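Local coordinates for protein VP2 (Primate bocaparvovirus 1, PDB 7L0Y) that self-assembles in sixty copies into the T=1 icosahedral capsid, about 26 nm across, that forms the protein shell of human bocavirus 1, at residues H47-E52 against R65-P70; F388-E393 against M509-N514. All coordinates share one frame; numbering follows the deposited sequence.

Contact 1 of 2, residues H47-E52 against R65-P70; sequences HLYKTE and RCVTTP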
loop_
_atom_site.group_PDB
_atom_site.type_symbol
_atom_site.label_atom_id
_atom_site.label_comp_id
_atom_site.label_asym_id
_atom_site.label_seq_id
_atom_site.Cartn_x
_atom_site.Cartn_y
_atom_site.Cartn_z
ATOM N N HIS A 47 -29.752 -90.837 -54.083
ATOM C CA HIS A 47 -28.560 -90.137 -53.609
ATOM C C HIS A 47 -27.362 -90.318 -54.529
ATOM O O HIS A 47 -26.219 -90.235 -54.089
ATOM C CB HIS A 47 -28.191 -90.565 -52.188
ATOM C CG HIS A 47 -29.198 -90.169 -51.160
ATOM N ND1 HIS A 47 -29.370 -88.864 -50.758
ATOM C CD2 HIS A 47 -30.091 -90.902 -50.458
ATOM C CE1 HIS A 47 -30.320 -88.811 -49.845
ATOM N NE2 HIS A 47 -30.772 -90.034 -49.644
ATOM N N LEU A 48 -27.591 -90.541 -55.814
ATOM C CA LEU A 48 -26.496 -90.760 -56.740
ATOM C C LEU A 48 -26.470 -89.683 -57.810
ATOM O O LEU A 48 -27.487 -89.085 -58.155
ATOM C CB LEU A 48 -26.589 -92.141 -57.397
ATOM C CG LEU A 48 -26.332 -93.318 -56.465
ATOM C CD1 LEU A 48 -26.576 -94.607 -57.192
ATOM C CD2 LEU A 48 -24.912 -93.253 -55.955
ATOM N N TYR A 49 -25.276 -89.433 -58.321
ATOM C CA TYR A 49 -25.082 -88.763 -59.596
ATOM C C TYR A 49 -24.990 -89.820 -60.680
ATOM O O TYR A 49 -24.124 -90.691 -60.626
ATOM C CB TYR A 49 -23.821 -87.910 -59.587
ATOM C CG TYR A 49 -23.922 -86.633 -58.811
ATOM C CD1 TYR A 49 -24.212 -85.449 -59.447
ATOM C CD2 TYR A 49 -23.744 -86.613 -57.443
ATOM C CE1 TYR A 49 -24.290 -84.284 -58.760
ATOM C CE2 TYR A 49 -23.832 -85.447 -56.742
ATOM C CZ TYR A 49 -24.106 -84.284 -57.408
ATOM O OH TYR A 49 -24.195 -83.102 -56.727
ATOM N N LYS A 50 -25.892 -89.748 -61.644
ATOM C CA LYS A 50 -25.937 -90.683 -62.751
ATOM C C LYS A 50 -25.820 -89.894 -64.041
ATOM O O LYS A 50 -26.122 -88.706 -64.086
ATOM C CB LYS A 50 -27.242 -91.480 -62.751
ATOM C CG LYS A 50 -27.463 -92.294 -61.508
ATOM C CD LYS A 50 -28.853 -92.879 -61.486
ATOM C CE LYS A 50 -29.092 -93.648 -60.210
ATOM N NZ LYS A 50 -30.487 -94.149 -60.117
ATOM N N THR A 51 -25.380 -90.562 -65.097
ATOM C CA THR A 51 -25.463 -90.016 -66.441
ATOM C C THR A 51 -26.369 -90.914 -67.264
ATOM O O THR A 51 -26.615 -92.059 -66.888
ATOM C CB THR A 51 -24.091 -89.890 -67.095
ATOM O OG1 THR A 51 -23.467 -91.173 -67.141
ATOM C CG2 THR A 51 -23.211 -88.927 -66.318
ATOM N N GLU A 52 -26.926 -90.375 -68.336
ATOM C CA GLU A 52 -27.784 -91.142 -69.225
ATOM C C GLU A 52 -27.515 -90.684 -70.640
ATOM O O GLU A 52 -27.405 -89.482 -70.888
ATOM C CB GLU A 52 -29.269 -90.959 -68.895
ATOM C CG GLU A 52 -29.682 -91.471 -67.532
ATOM C CD GLU A 52 -29.449 -90.452 -66.436
ATOM O OE1 GLU A 52 -28.990 -89.335 -66.744
ATOM O OE2 GLU A 52 -29.714 -90.776 -65.263
ATOM N N ARG A 65 -27.495 -86.537 -73.711
ATOM C CA ARG A 65 -26.714 -87.081 -72.619
ATOM C C ARG A 65 -26.929 -86.167 -71.432
ATOM O O ARG A 65 -26.668 -84.966 -71.520
ATOM C CB ARG A 65 -25.235 -87.150 -72.967
ATOM C CG ARG A 65 -24.404 -87.915 -71.981
ATOM C CD ARG A 65 -22.968 -87.744 -72.352
ATOM N NE ARG A 65 -22.072 -88.522 -71.516
ATOM C CZ ARG A 65 -21.609 -89.708 -71.865
ATOM N NH1 ARG A 65 -21.938 -90.193 -73.048
ATOM N NH2 ARG A 65 -20.797 -90.376 -71.058
ATOM N N CYS A 66 -27.426 -86.717 -70.341
ATOM C CA CYS A 66 -27.701 -85.903 -69.175
ATOM C C CYS A 66 -27.098 -86.565 -67.958
ATOM O O CYS A 66 -27.029 -87.787 -67.864
ATOM C CB CYS A 66 -29.197 -85.704 -68.950
ATOM S SG CYS A 66 -30.119 -87.248 -68.822
ATOM N N VAL A 67 -26.664 -85.739 -67.029
ATOM C CA VAL A 67 -26.323 -86.177 -65.691
ATOM C C VAL A 67 -27.396 -85.675 -64.743
ATOM O O VAL A 67 -27.691 -84.476 -64.694
ATOM C CB VAL A 67 -24.915 -85.715 -65.298
ATOM C CG1 VAL A 67 -24.689 -84.386 -65.841
ATOM C CG2 VAL A 67 -24.782 -85.657 -63.786
ATOM N N THR A 68 -28.001 -86.603 -64.021
ATOM C CA THR A 68 -29.021 -86.303 -63.036
ATOM C C THR A 68 -28.403 -86.328 -61.649
ATOM O O THR A 68 -27.485 -87.101 -61.377
ATOM C CB THR A 68 -30.176 -87.299 -63.127
ATOM O OG1 THR A 68 -29.667 -88.629 -63.006
ATOM C CG2 THR A 68 -30.889 -87.162 -64.447
ATOM N N THR A 69 -28.903 -85.476 -60.785
ATOM C CA THR A 69 -28.272 -85.252 -59.498
ATOM C C THR A 69 -29.228 -85.658 -58.388
ATOM O O THR A 69 -30.431 -85.809 -58.623
ATOM C CB THR A 69 -27.880 -83.784 -59.341
ATOM O OG1 THR A 69 -29.061 -82.994 -59.228
ATOM C CG2 THR A 69 -27.116 -83.315 -60.559
ATOM N N PRO A 70 -28.728 -85.886 -57.175
ATOM C CA PRO A 70 -29.626 -86.068 -56.029
ATOM C C PRO A 70 -30.391 -84.816 -55.640
ATOM O O PRO A 70 -31.305 -84.907 -54.820
ATOM C CB PRO A 70 -28.673 -86.512 -54.917
ATOM C CG PRO A 70 -27.365 -85.963 -55.317
ATOM C CD PRO A 70 -27.318 -86.050 -56.795
#

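Contact 2 of 2, residues F388-E393 against M509-N514; sequences FPITRE and MPVKTN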
loop_
_atom_site.group_PDB
_atom_site.type_symbol
_atom_site.label_atom_id
_atom_site.label_comp_id
_atom_site.label_asym_id
_atom_site.label_seq_id
_atom_site.Cartn_x
_atom_site.Cartn_y
_atom_site.Cartn_z
ATOM N N PHE A 388 -42.258 -58.957 -77.483
ATOM C CA PHE A 388 -43.410 -59.840 -77.459
ATOM C C PHE A 388 -44.249 -59.525 -76.227
ATOM O O PHE A 388 -43.729 -59.457 -75.119
ATOM C CB PHE A 388 -42.958 -61.291 -77.414
ATOM C CG PHE A 388 -44.083 -62.258 -77.260
ATOM C CD1 PHE A 388 -44.925 -62.522 -78.320
ATOM C CD2 PHE A 388 -44.310 -62.891 -76.056
ATOM C CE1 PHE A 388 -45.972 -63.405 -78.187
ATOM C CE2 PHE A 388 -45.348 -63.783 -75.918
ATOM C CZ PHE A 388 -46.186 -64.034 -76.983
ATOM N N PRO A 389 -45.547 -59.284 -76.419
ATOM C CA PRO A 389 -46.397 -58.970 -75.265
ATOM C C PRO A 389 -46.439 -60.147 -74.311
ATOM O O PRO A 389 -46.861 -61.241 -74.674
ATOM C CB PRO A 389 -47.766 -58.710 -75.899
ATOM C CG PRO A 389 -47.468 -58.424 -77.329
ATOM C CD PRO A 389 -46.321 -59.304 -77.667
ATOM N N ILE A 390 -46.082 -59.907 -73.085
ATOM C CA ILE A 390 -45.984 -60.995 -72.127
ATOM C C ILE A 390 -47.253 -61.056 -71.304
ATOM O O ILE A 390 -47.825 -60.033 -70.920
ATOM C CB ILE A 390 -44.725 -60.866 -71.245
ATOM C CG1 ILE A 390 -44.662 -59.518 -70.526
ATOM C CG2 ILE A 390 -43.490 -61.115 -72.063
ATOM C CD1 ILE A 390 -45.027 -59.575 -69.085
ATOM N N THR A 391 -47.718 -62.271 -71.072
ATOM C CA THR A 391 -48.862 -62.527 -70.225
ATOM C C THR A 391 -48.386 -62.899 -68.831
ATOM O O THR A 391 -47.195 -62.958 -68.538
ATOM C CB THR A 391 -49.735 -63.638 -70.803
ATOM O OG1 THR A 391 -48.971 -64.842 -70.908
ATOM C CG2 THR A 391 -50.243 -63.258 -72.166
ATOM N N ARG A 392 -49.355 -63.161 -67.965
ATOM C CA ARG A 392 -49.055 -63.594 -66.612
ATOM C C ARG A 392 -48.443 -64.992 -66.607
ATOM O O ARG A 392 -47.799 -65.400 -65.635
ATOM C CB ARG A 392 -50.343 -63.521 -65.804
ATOM C CG ARG A 392 -50.261 -63.938 -64.392
ATOM C CD ARG A 392 -51.599 -63.760 -63.732
ATOM N NE ARG A 392 -51.617 -64.402 -62.434
ATOM C CZ ARG A 392 -52.003 -65.654 -62.246
ATOM N NH1 ARG A 392 -52.426 -66.374 -63.268
ATOM N NH2 ARG A 392 -51.986 -66.177 -61.039
ATOM N N GLU A 393 -48.607 -65.731 -67.700
ATOM C CA GLU A 393 -48.089 -67.089 -67.781
ATOM C C GLU A 393 -46.734 -67.171 -68.465
ATOM O O GLU A 393 -46.248 -68.276 -68.708
ATOM C CB GLU A 393 -49.109 -67.979 -68.484
ATOM C CG GLU A 393 -50.337 -68.219 -67.639
ATOM C CD GLU A 393 -51.294 -67.049 -67.664
ATOM O OE1 GLU A 393 -50.994 -66.064 -68.372
ATOM O OE2 GLU A 393 -52.322 -67.092 -66.953
ATOM N N MET A 509 -54.332 -61.886 -70.153
ATOM C CA MET A 509 -54.107 -60.462 -69.966
ATOM C C MET A 509 -52.696 -60.064 -70.374
ATOM O O MET A 509 -51.867 -59.737 -69.519
ATOM C CB MET A 509 -54.375 -60.084 -68.516
ATOM C CG MET A 509 -55.811 -60.253 -68.112
ATOM S SD MET A 509 -56.069 -59.927 -66.370
ATOM C CE MET A 509 -55.417 -61.435 -65.657
ATOM N N PRO A 510 -52.384 -60.079 -71.667
ATOM C CA PRO A 510 -51.054 -59.663 -72.106
ATOM C C PRO A 510 -50.840 -58.173 -71.905
ATOM O O PRO A 510 -51.772 -57.408 -71.667
ATOM C CB PRO A 510 -51.047 -60.031 -73.588
ATOM C CG PRO A 510 -52.461 -59.977 -73.971
ATOM C CD PRO A 510 -53.238 -60.453 -72.802
ATOM N N VAL A 511 -49.581 -57.766 -71.984
ATOM C CA VAL A 511 -49.246 -56.355 -71.891
ATOM C C VAL A 511 -49.327 -55.728 -73.275
ATOM O O VAL A 511 -49.608 -56.412 -74.264
ATOM C CB VAL A 511 -47.853 -56.144 -71.274
ATOM C CG1 VAL A 511 -47.829 -56.638 -69.848
ATOM C CG2 VAL A 511 -46.793 -56.843 -72.101
ATOM N N LYS A 512 -49.105 -54.419 -73.340
ATOM C CA LYS A 512 -49.012 -53.662 -74.585
ATOM C C LYS A 512 -50.287 -53.730 -75.413
ATOM O O LYS A 512 -50.271 -53.465 -76.614
ATOM C CB LYS A 512 -47.839 -54.157 -75.422
ATOM C CG LYS A 512 -46.535 -54.017 -74.735
ATOM C CD LYS A 512 -45.461 -54.646 -75.554
ATOM C CE LYS A 512 -44.149 -54.506 -74.854
ATOM N NZ LYS A 512 -43.077 -55.107 -75.641
ATOM N N THR A 513 -51.393 -54.105 -74.791
ATOM C CA THR A 513 -52.685 -54.102 -75.450
ATOM C C THR A 513 -53.601 -52.958 -75.048
ATOM O O THR A 513 -54.677 -52.827 -75.634
ATOM C CB THR A 513 -53.397 -55.440 -75.200
ATOM O OG1 THR A 513 -54.679 -55.444 -75.838
ATOM C CG2 THR A 513 -53.546 -55.692 -73.736
ATOM N N ASN A 514 -53.210 -52.117 -74.097
ATOM C CA ASN A 514 -54.150 -51.249 -73.404
ATOM C C ASN A 514 -53.771 -49.779 -73.463
ATOM O O ASN A 514 -54.526 -48.965 -73.995
ATOM C CB ASN A 514 -54.273 -51.668 -71.933
ATOM C CG ASN A 514 -54.960 -52.999 -71.748
ATOM O OD1 ASN A 514 -55.642 -53.502 -72.636
ATOM N ND2 ASN A 514 -54.816 -53.560 -70.563
#

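Contact 1 of 2, residues H47-E52 against R65-P70
Glu52 leaves its strand with CG anti to the carbonyl carbon (chi1 -64°) and bends at chi2 (85°), which turns the carboxylate back across the antiparallel partner strand toward Thr68. There the Thr68 hydroxyl, set by its first torsion (chi1 55°) between the backbone N and the carbonyl carbon, donates to the syn lone pair of Glu52 OE2 over 3.1 Å from OG1 and accepts from Asn45 ND2. Beneath lies the regular ladder of the 50-53/65-69 beta hairpin: Lys50 pairs with Thr68 and Glu52 with Cys66, two hydrogen bonds each, while Thr51 and Val67 form the non-hydrogen-bonded pair between them; the far edge of 65-69 pairs antiparallel with strand 161-169. On the Thr51 face, CG2 packs 3.8 Å from Val67 CB. Beyond the ladder Pro70 CD sits over the centre of the Tyr49 ring, 3.6 Å from its centroid, in a CH-pi contact, and Thr69 CG2 approaches Tyr49 CE1 obliquely at 3.5 Å. Glu203 and Leu202 hold the Tyr49 hydroxyl. The chemistry thus differs by face: a carboxylate-hydroxyl link crosses the strands on the Glu52 side, where another subunit also packs on Cys66 and Thr68, whereas Thr51 OG1 bonds directly to Val493 O of a second subunit.

Contact 2 of 2, residues F388-E393 against M509-N514
Ile390 and Val511 meet where two irregular loops of the viral jelly-roll coat protein run past each other, in roughly opposite directions, without forming a beta ladder. The one hydrogen bond between them goes from Val511 N to Ile390 O, 3.1 Å long and bent to 138° at the hydrogen, its donor lying above the carbonyl plane. Aliphatic packing lies beside it. With Val511 CG1 anti to the carbonyl carbon (chi1 -64°), CG2 falls between the backbone N and the carbonyl carbon and reaches Ile390 CG1 at 3.8 Å, while Pro389 CB rests 4.2 Å from Pro510 CB. Further out, helix 85-94 supplies Trp88, which touches Ile390 and donates its indole N-H to Met509 O, so a single residue braces both loops; Val227 of strand 215-232 also packs on Ile390, and Asn229 OD1 of that strand accepts from Lys512 N. The Lys512 ammonium bonds to Arg387 O and forms a salt bridge with Asp404 of a neighbouring subunit. Thr391 OG1 is hydrogen-bonded to Asn394 OD1, and the torsion that places this hydroxyl (chi1 60°) sets CG2 anti to the carbonyl carbon, against the proline: CG2 approaches Pro510 obliquely, 3.6 Å from CB and 3.7 Å from CA.

How the contacts relate
Both contacts are buried in the assembled capsid, but they lie on opposite sides of the subunit's centre, their own centres about 38 Å apart and their nearest atoms about 24 Å. They share no strand or loop: contact 1 is local, joining strands 50-53 and 65-69 of one hairpin with 12 residues between the segments, and contact 2 brings together the loops after strands 384-385 and 446-462, separated by 115 residues. A backbone ladder dominates contact 1, whose segments bury 560 Å² between them, whereas the second buries 360 Å² and relies largely on aliphatic and proline packing. Contact 2 is also the nearer to the chain's centre. Even so, neighbouring subunits touch both.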